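Local coordinates for Lactamase_B domain-containing protein (Pontibacter korlensis, PDB 6XFR), which is a class B1 metallo-beta-lactamase that hydrolyses the ring of beta-lactam antibiotics with the help of bound zinc ions, at the interface of chains A and B. Residues are numbered along the deposited sequence; one frame, centred on the assembly and turned at random. Chains: chain A/B, Lactamase_B domain-containing protein.

The interface of chains A and B. Residues chain A 165, 206-207, 209-210; chain B 13-15, 196.
A:Asp207 and A:Ser209 meet the end of strand 8-14 (B:Ile13, B:Ser14) and the loop residue B:Ser15 after it in a small polar patch of a two-fold symmetric homodimer interface, which helps join two copies of this B1 metallo-beta-lactamase; the enzyme is a monomer, so the pairing may belong to the crystal. Chain A offers the loop before helix 209-217, the first turn of that helix and a separate loop with A:Leu165; chain B offers the end of its strand and the residue that follows. The backbone N of A:Asp207 donates to the carbonyl O of B:Ile13 at 3.1 Å. Beside it, the hydroxyl OG of B:Ser14, anti to its own backbone N (chi1 -161°), reaches tip to tip to the carboxylate OD2 of A:Asp207 at 2.6 Å, meeting it on the syn side, 26° out of the carboxylate plane. The other carboxylate oxygen of A:Asp207, OD1, accepts a hydrogen bond from the backbone N of A:Ser209 at 2.9 Å from above that plane, capping the helix start and holding the carboxylate for B:Ser14. The A:Ser209 hydroxyl OG takes a weak, bent bond from the backbone N of B:Ser15 at 2.9 Å. On the apolar side, the A:Leu165 methyl CD1 lies against the B:Ile13-B:Ser14 backbone, 3.7 Å from CA of B:Ser14. B:Lys196 NZ stays 4.8 Å from A:Asp207 OD2, too far for a salt bridge, though its charge could favour an ionised carboxylate.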
loop_
_atom_site.group_PDB
_atom_site.type_symbol
_atom_site.label_atom_id
_atom_site.label_comp_id
_atom_site.label_asym_id
_atom_site.label_seq_id
_atom_site.Cartn_x
_atom_site.Cartn_y
_atom_site.Cartn_z
ATOM N N LEU A 165 -10.385 2.862 -2.411
ATOM C CA LEU A 165 -10.851 4.254 -2.358
ATOM C C LEU A 165 -11.084 4.880 -3.725
ATOM O O LEU A 165 -11.702 5.951 -3.794
ATOM C CB LEU A 165 -9.871 5.123 -1.605
ATOM C CG LEU A 165 -9.745 4.721 -0.148
ATOM C CD1 LEU A 165 -8.607 5.532 0.487
ATOM C CD2 LEU A 165 -11.060 4.937 0.525
ATOM N N GLY A 206 -5.274 0.545 1.837
ATOM C CA GLY A 206 -5.158 1.822 2.519
ATOM C C GLY A 206 -5.420 1.722 4.004
ATOM O O GLY A 206 -5.229 0.675 4.625
ATOM N N ASP A 207 -5.876 2.823 4.587
ATOM C CA ASP A 207 -6.198 2.762 6.006
ATOM C C ASP A 207 -7.685 2.430 6.189
ATOM O O ASP A 207 -8.362 1.956 5.267
ATOM C CB ASP A 207 -5.744 4.062 6.702
ATOM C CG ASP A 207 -6.462 5.322 6.193
ATOM O OD1 ASP A 207 -7.397 5.196 5.360
ATOM O OD2 ASP A 207 -6.070 6.449 6.639
ATOM N N SER A 209 -10.032 4.222 6.091
ATOM C CA SER A 209 -10.847 5.009 5.174
ATOM C C SER A 209 -11.560 4.093 4.188
ATOM O O SER A 209 -12.684 4.393 3.756
ATOM C CB SER A 209 -9.959 5.991 4.387
ATOM O OG SER A 209 -9.730 7.221 5.052
ATOM N N LEU A 210 -10.958 2.932 3.889
ATOM C CA LEU A 210 -11.588 2.008 2.956
ATOM C C LEU A 210 -12.926 1.473 3.495
ATOM O O LEU A 210 -13.846 1.183 2.710
ATOM C CB LEU A 210 -10.628 0.864 2.660
ATOM C CG LEU A 210 -9.559 1.012 1.584
ATOM C CD1 LEU A 210 -8.248 1.583 2.115
ATOM C CD2 LEU A 210 -9.317 -0.328 0.993
ATOM N N ILE B 13 -4.756 6.373 -0.830
ATOM C CA ILE B 13 -4.516 5.490 0.303
ATOM C C ILE B 13 -5.326 5.850 1.549
ATOM O O ILE B 13 -5.496 4.986 2.420
ATOM C CB ILE B 13 -3.013 5.405 0.646
ATOM C CG1 ILE B 13 -2.405 6.753 1.073
ATOM C CG2 ILE B 13 -2.213 4.790 -0.505
ATOM C CD1 ILE B 13 -0.972 6.549 1.552
ATOM N N SER B 14 -5.786 7.092 1.693
ATOM C CA SER B 14 -6.582 7.598 2.805
ATOM C C SER B 14 -7.638 8.497 2.188
ATOM O O SER B 14 -7.555 8.840 1.011
ATOM C CB SER B 14 -5.698 8.359 3.802
ATOM O OG SER B 14 -6.321 8.489 5.063
ATOM N N SER B 15 -8.628 8.909 2.964
ATOM C CA SER B 15 -9.711 9.643 2.325
ATOM C C SER B 15 -9.243 10.959 1.699
ATOM O O SER B 15 -9.870 11.414 0.741
ATOM C CB SER B 15 -10.881 9.845 3.299
ATOM O OG SER B 15 -10.761 11.005 4.078
ATOM N N LYS B 196 1.457 4.466 10.832
ATOM C CA LYS B 196 0.755 3.315 10.270
ATOM C C LYS B 196 1.239 2.963 8.875
ATOM O O LYS B 196 1.370 1.785 8.548
ATOM C CB LYS B 196 -0.749 3.575 10.229
ATOM C CG LYS B 196 -1.403 3.767 11.568
ATOM C CD LYS B 196 -2.875 3.498 11.467
ATOM C CE LYS B 196 -3.701 4.703 11.080
ATOM N NZ LYS B 196 -5.123 4.287 10.809
#